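Local coordinates for protein glucose dehydrogenase (Serratia sp. FS14, PDB 7CDY) that belongs to the glucose/sorbosone dehydrogenase family, adopts a beta-propeller fold and carries a bound calcium ion, at residues T3-L17 / Y331-G345. Numbering follows the deposited sequence.
Sequences TVSQLQDGLEHPWSL and YLLTDERDGKLLKVG
With CG of H13 beside its own backbone N (chi1 -64°) and the carboxylate of D335 swung anti to its N (chi1 177°), the imidazole and the acid meet where loops of the two segments come together. ND1 of H13 donates to D335 OD1 at 2.8 Å, almost straight (173°) and in the ring plane, while the peptide between E336 and R337 lies over one face of the ring. OD2, the other carboxylate oxygen, forms salt bridges with R318 and R320, which fix the orientation of the acid. The backbone of H13 adds a bond from its N to E336 O, 3.0 Å.

D338 OD1 reaches back to accept G10 N at 2.8 Å. Beyond it, strands 3-11 and 339-345 pair antiparallel through two bulges: G10 and L11 both face G339, a G1 bulge, and L7 and Q8 both face L341, a classic bulge. L7 points toward 331-345, and its CD1 lies 3.6 Å from Y331 CE2. Farther in, L333 CD1 presses on the S16 backbone, and L17 CD2 packs 3.8 Å from L333 CG and 3.9 Å from L341 CD1.

The N-terminal strand thus pairs with the C-terminal strand within one antiparallel sheet, the "Velcro" closure typical of beta-propellers.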
loop_
_atom_site.group_PDB
_atom_site.type_symbol
_atom_site.label_atom_id
_atom_site.label_comp_id
_atom_site.label_asym_id
_atom_site.label_seq_id
_atom_site.Cartn_x
_atom_site.Cartn_y
_atom_site.Cartn_z
ATOM N N THR A 3 -8.605 -9.265 -21.056
ATOM C CA THR A 3 -7.862 -8.482 -22.031
ATOM C C THR A 3 -6.763 -7.711 -21.314
ATOM O O THR A 3 -6.954 -7.243 -20.188
ATOM C CB THR A 3 -8.788 -7.499 -22.753
ATOM O OG1 THR A 3 -9.411 -6.628 -21.799
ATOM C CG2 THR A 3 -9.860 -8.248 -23.551
ATOM N N VAL A 4 -5.607 -7.589 -21.964
ATOM C CA VAL A 4 -4.489 -6.815 -21.436
ATOM C C VAL A 4 -3.953 -5.922 -22.542
ATOM O O VAL A 4 -3.624 -6.404 -23.632
ATOM C CB VAL A 4 -3.349 -7.702 -20.901
ATOM C CG1 VAL A 4 -2.216 -6.823 -20.363
ATOM C CG2 VAL A 4 -3.856 -8.652 -19.843
ATOM N N SER A 5 -3.843 -4.631 -22.250
ATOM C CA SER A 5 -3.197 -3.667 -23.125
ATOM C C SER A 5 -2.014 -3.075 -22.381
ATOM O O SER A 5 -2.170 -2.571 -21.263
ATOM C CB SER A 5 -4.163 -2.544 -23.483
ATOM O OG SER A 5 -3.558 -1.625 -24.373
ATOM N N GLN A 6 -0.838 -3.144 -22.985
ATOM C CA GLN A 6 0.340 -2.498 -22.423
ATOM C C GLN A 6 0.314 -1.034 -22.835
ATOM O O GLN A 6 0.417 -0.715 -24.024
ATOM C CB GLN A 6 1.608 -3.186 -22.916
ATOM C CG GLN A 6 2.872 -2.536 -22.380
ATOM C CD GLN A 6 4.118 -3.288 -22.767
ATOM O OE1 GLN A 6 4.307 -4.439 -22.376
ATOM N NE2 GLN A 6 4.976 -2.646 -23.539
ATOM N N LEU A 7 0.163 -0.138 -21.862
ATOM C CA LEU A 7 0.071 1.288 -22.146
ATOM C C LEU A 7 1.415 1.991 -22.115
ATOM O O LEU A 7 1.567 3.034 -22.762
ATOM C CB LEU A 7 -0.853 1.971 -21.135
ATOM C CG LEU A 7 -2.268 1.411 -21.002
ATOM C CD1 LEU A 7 -3.050 2.203 -19.968
ATOM C CD2 LEU A 7 -2.975 1.429 -22.354
ATOM N N GLN A 8 2.382 1.465 -21.369
ATOM C CA GLN A 8 3.663 2.132 -21.209
ATOM C C GLN A 8 4.683 1.108 -20.740
ATOM O O GLN A 8 4.344 0.197 -19.982
ATOM C CB GLN A 8 3.562 3.275 -20.187
ATOM C CG GLN A 8 4.840 4.078 -20.021
ATOM C CD GLN A 8 5.240 4.789 -21.298
ATOM O OE1 GLN A 8 4.436 5.476 -21.911
ATOM N NE2 GLN A 8 6.494 4.622 -21.699
ATOM N N ASP A 9 5.923 1.269 -21.188
ATOM C CA ASP A 9 7.047 0.470 -20.717
ATOM C C ASP A 9 8.158 1.386 -20.212
ATOM O O ASP A 9 7.962 2.601 -20.093
ATOM C CB ASP A 9 7.556 -0.461 -21.827
ATOM C CG ASP A 9 8.135 0.300 -23.019
ATOM O OD1 ASP A 9 7.999 1.536 -23.099
ATOM O OD2 ASP A 9 8.739 -0.357 -23.888
ATOM N N GLY A 10 9.318 0.816 -19.903
ATOM C CA GLY A 10 10.459 1.623 -19.505
ATOM C C GLY A 10 10.321 2.329 -18.173
ATOM O O GLY A 10 10.949 3.371 -17.964
ATOM N N LEU A 11 9.511 1.798 -17.264
ATOM C CA LEU A 11 9.375 2.363 -15.927
ATOM C C LEU A 11 10.264 1.548 -15.003
ATOM O O LEU A 11 10.112 0.329 -14.926
ATOM C CB LEU A 11 7.928 2.268 -15.457
ATOM C CG LEU A 11 6.923 3.120 -16.228
ATOM C CD1 LEU A 11 5.523 2.578 -16.041
ATOM C CD2 LEU A 11 7.016 4.585 -15.789
ATOM N N GLU A 12 11.193 2.201 -14.314
ATOM C CA GLU A 12 12.159 1.465 -13.494
ATOM C C GLU A 12 11.546 1.161 -12.130
ATOM O O GLU A 12 11.413 2.057 -11.284
ATOM C CB GLU A 12 13.471 2.233 -13.355
ATOM C CG GLU A 12 14.543 1.407 -12.651
ATOM C CD GLU A 12 15.858 2.136 -12.466
ATOM O OE1 GLU A 12 16.840 1.467 -12.069
ATOM O OE2 GLU A 12 15.922 3.358 -12.705
ATOM N N HIS A 13 11.169 -0.093 -11.914
ATOM C CA HIS A 13 10.534 -0.522 -10.675
ATOM C C HIS A 13 9.404 0.420 -10.236
ATOM O O HIS A 13 9.461 1.023 -9.165
ATOM C CB HIS A 13 11.565 -0.715 -9.570
ATOM C CG HIS A 13 12.533 -1.816 -9.875
ATOM N ND1 HIS A 13 12.205 -3.147 -9.737
ATOM C CD2 HIS A 13 13.797 -1.787 -10.362
ATOM C CE1 HIS A 13 13.235 -3.892 -10.101
ATOM N NE2 HIS A 13 14.213 -3.092 -10.486
ATOM N N PRO A 14 8.379 0.579 -11.063
ATOM C CA PRO A 14 7.250 1.424 -10.664
ATOM C C PRO A 14 6.564 0.832 -9.446
ATOM O O PRO A 14 6.545 -0.387 -9.246
ATOM C CB PRO A 14 6.340 1.397 -11.896
ATOM C CG PRO A 14 6.630 0.048 -12.525
ATOM C CD PRO A 14 8.105 -0.180 -12.298
ATOM N N TRP A 15 6.015 1.708 -8.607
ATOM C CA TRP A 15 5.508 1.257 -7.316
ATOM C C TRP A 15 4.052 1.615 -7.089
ATOM O O TRP A 15 3.299 0.794 -6.570
ATOM C CB TRP A 15 6.367 1.831 -6.176
ATOM C CG TRP A 15 6.383 0.993 -4.913
ATOM C CD1 TRP A 15 7.251 -0.022 -4.623
ATOM C CD2 TRP A 15 5.498 1.103 -3.794
ATOM N NE1 TRP A 15 6.963 -0.548 -3.384
ATOM C CE2 TRP A 15 5.900 0.133 -2.846
ATOM C CE3 TRP A 15 4.425 1.944 -3.484
ATOM C CZ2 TRP A 15 5.251 -0.026 -1.612
ATOM C CZ3 TRP A 15 3.788 1.789 -2.265
ATOM C CH2 TRP A 15 4.203 0.808 -1.341
ATOM N N SER A 16 3.631 2.811 -7.483
ATOM C CA SER A 16 2.289 3.293 -7.193
ATOM C C SER A 16 1.761 4.042 -8.402
ATOM O O SER A 16 2.521 4.666 -9.144
ATOM C CB SER A 16 2.334 4.272 -5.998
ATOM O OG SER A 16 1.063 4.805 -5.630
ATOM N N LEU A 17 0.447 3.988 -8.588
ATOM C CA LEU A 17 -0.200 4.865 -9.554
ATOM C C LEU A 17 -1.456 5.458 -8.949
ATOM O O LEU A 17 -2.079 4.881 -8.058
ATOM C CB LEU A 17 -0.507 4.169 -10.888
ATOM C CG LEU A 17 -1.723 3.257 -10.943
ATOM C CD1 LEU A 17 -2.996 3.997 -11.374
ATOM C CD2 LEU A 17 -1.461 2.077 -11.876
ATOM N N TYR A 331 -6.006 -1.095 -13.651
ATOM C CA TYR A 331 -4.702 -0.595 -14.056
ATOM C C TYR A 331 -3.642 -1.182 -13.132
ATOM O O TYR A 331 -3.774 -1.109 -11.904
ATOM C CB TYR A 331 -4.678 0.940 -14.036
ATOM C CG TYR A 331 -5.460 1.548 -15.182
ATOM C CD1 TYR A 331 -6.851 1.575 -15.164
ATOM C CD2 TYR A 331 -4.808 2.060 -16.291
ATOM C CE1 TYR A 331 -7.569 2.116 -16.229
ATOM C CE2 TYR A 331 -5.514 2.606 -17.350
ATOM C CZ TYR A 331 -6.888 2.628 -17.313
ATOM O OH TYR A 331 -7.580 3.175 -18.378
ATOM N N LEU A 332 -2.608 -1.782 -13.720
ATOM C CA LEU A 332 -1.567 -2.472 -12.975
ATOM C C LEU A 332 -0.204 -1.890 -13.306
ATOM O O LEU A 332 0.012 -1.356 -14.402
ATOM C CB LEU A 332 -1.511 -3.966 -13.344
ATOM C CG LEU A 332 -2.796 -4.791 -13.357
ATOM C CD1 LEU A 332 -2.477 -6.269 -13.579
ATOM C CD2 LEU A 332 -3.616 -4.605 -12.105
ATOM N N LEU A 333 0.729 -2.022 -12.354
ATOM C CA LEU A 333 2.147 -1.797 -12.600
ATOM C C LEU A 333 2.907 -3.086 -12.351
ATOM O O LEU A 333 2.570 -3.843 -11.434
ATOM C CB LEU A 333 2.729 -0.736 -11.661
ATOM C CG LEU A 333 2.113 0.660 -11.765
ATOM C CD1 LEU A 333 2.599 1.576 -10.631
ATOM C CD2 LEU A 333 2.394 1.283 -13.122
ATOM N N THR A 334 3.932 -3.338 -13.159
ATOM C CA THR A 334 4.765 -4.524 -12.995
ATOM C C THR A 334 6.115 -4.147 -12.404
ATOM O O THR A 334 6.698 -3.120 -12.766
ATOM C CB THR A 334 4.936 -5.324 -14.296
ATOM O OG1 THR A 334 5.805 -4.621 -15.198
ATOM C CG2 THR A 334 3.599 -5.556 -14.956
ATOM N N ASP A 335 6.601 -4.976 -11.477
ATOM C CA ASP A 335 7.812 -4.663 -10.709
ATOM C C ASP A 335 9.029 -5.290 -11.377
ATOM O O ASP A 335 9.489 -6.375 -11.018
ATOM C CB ASP A 335 7.692 -5.138 -9.267
ATOM C CG ASP A 335 8.968 -4.887 -8.469
ATOM O OD1 ASP A 335 9.674 -3.903 -8.788
ATOM O OD2 ASP A 335 9.279 -5.675 -7.549
ATOM N N GLU A 336 9.576 -4.566 -12.346
ATOM C CA GLU A 336 10.783 -4.987 -13.043
ATOM C C GLU A 336 11.512 -3.748 -13.528
ATOM O O GLU A 336 10.989 -2.632 -13.469
ATOM C CB GLU A 336 10.462 -5.913 -14.217
ATOM C CG GLU A 336 9.474 -5.311 -15.173
ATOM C CD GLU A 336 8.943 -6.292 -16.195
ATOM O OE1 GLU A 336 9.760 -6.897 -16.926
ATOM O OE2 GLU A 336 7.704 -6.448 -16.276
ATOM N N ARG A 337 12.742 -3.955 -14.006
ATOM C CA ARG A 337 13.536 -2.851 -14.543
ATOM C C ARG A 337 12.847 -2.203 -15.741
ATOM O O ARG A 337 12.788 -0.971 -15.849
ATOM C CB ARG A 337 14.919 -3.367 -14.935
ATOM C CG ARG A 337 15.989 -2.307 -14.986
ATOM C CD ARG A 337 17.291 -2.894 -15.470
ATOM N NE ARG A 337 18.342 -2.792 -14.482
ATOM C CZ ARG A 337 19.537 -3.368 -14.588
ATOM N NH1 ARG A 337 20.452 -3.222 -13.635
ATOM N NH2 ARG A 337 19.821 -4.091 -15.669
ATOM N N ASP A 338 12.340 -3.023 -16.660
ATOM C CA ASP A 338 11.486 -2.552 -17.753
ATOM C C ASP A 338 10.024 -2.715 -17.338
ATOM O O ASP A 338 9.266 -3.526 -17.874
ATOM C CB ASP A 338 11.810 -3.306 -19.045
ATOM C CG ASP A 338 11.023 -2.794 -20.240
ATOM O OD1 ASP A 338 10.535 -1.645 -20.209
ATOM O OD2 ASP A 338 10.881 -3.557 -21.222
ATOM N N GLY A 339 9.643 -1.921 -16.339
ATOM C CA GLY A 339 8.315 -2.039 -15.770
ATOM C C GLY A 339 7.250 -1.503 -16.701
ATOM O O GLY A 339 7.490 -0.601 -17.507
ATOM N N LYS A 340 6.049 -2.055 -16.560
ATOM C CA LYS A 340 4.941 -1.783 -17.462
ATOM C C LYS A 340 3.737 -1.219 -16.714
ATOM O O LYS A 340 3.486 -1.557 -15.548
ATOM C CB LYS A 340 4.486 -3.069 -18.178
ATOM C CG LYS A 340 5.605 -3.908 -18.812
ATOM C CD LYS A 340 6.382 -3.153 -19.872
ATOM C CE LYS A 340 7.174 -4.114 -20.771
ATOM N NZ LYS A 340 8.176 -4.892 -19.987
ATOM N N LEU A 341 2.979 -0.374 -17.417
ATOM C CA LEU A 341 1.626 0.007 -17.041
ATOM C C LEU A 341 0.673 -0.798 -17.916
ATOM O O LEU A 341 0.765 -0.738 -19.150
ATOM C CB LEU A 341 1.421 1.505 -17.283
ATOM C CG LEU A 341 0.003 2.058 -17.121
ATOM C CD1 LEU A 341 -0.447 2.007 -15.666
ATOM C CD2 LEU A 341 -0.041 3.494 -17.653
ATOM N N LEU A 342 -0.226 -1.554 -17.290
ATOM C CA LEU A 342 -1.155 -2.430 -17.996
ATOM C C LEU A 342 -2.592 -2.019 -17.725
ATOM O O LEU A 342 -2.949 -1.659 -16.596
ATOM C CB LEU A 342 -1.005 -3.881 -17.528
ATOM C CG LEU A 342 0.393 -4.485 -17.613
ATOM C CD1 LEU A 342 0.389 -5.898 -17.049
ATOM C CD2 LEU A 342 0.916 -4.470 -19.047
ATOM N N LYS A 343 -3.426 -2.120 -18.751
ATOM C CA LYS A 343 -4.862 -1.901 -18.647
ATOM C C LYS A 343 -5.549 -3.247 -18.857
ATOM O O LYS A 343 -5.341 -3.901 -19.888
ATOM C CB LYS A 343 -5.298 -0.892 -19.707
ATOM C CG LYS A 343 -6.766 -0.544 -19.713
ATOM C CD LYS A 343 -7.025 0.465 -20.827
ATOM C CE LYS A 343 -8.476 0.510 -21.240
ATOM N NZ LYS A 343 -8.702 1.483 -22.348
ATOM N N VAL A 344 -6.330 -3.637 -17.869
ATOM C CA VAL A 344 -6.887 -5.012 -17.836
ATOM C C VAL A 344 -8.400 -4.992 -17.727
ATOM O O VAL A 344 -8.929 -4.286 -16.934
ATOM C CB VAL A 344 -6.281 -5.809 -16.669
ATOM C CG1 VAL A 344 -6.842 -7.211 -16.649
ATOM C CG2 VAL A 344 -4.768 -5.860 -16.748
ATOM N N GLY A 345 -9.035 -5.794 -18.576
ATOM C CA GLY A 345 -10.497 -5.903 -18.620
ATOM C C GLY A 345 -10.943 -7.353 -18.600
ATOM O O GLY A 345 -10.186 -8.211 -18.864
HETATM O O HOH W 1 -7.762 -4.369 -21.513
HETATM O O HOH W 2 9.745 -2.912 -23.508
HETATM O O HOH W 3 16.814 -1.267 -11.884
HETATM O O HOH W 4 8.320 -1.788 -7.515
#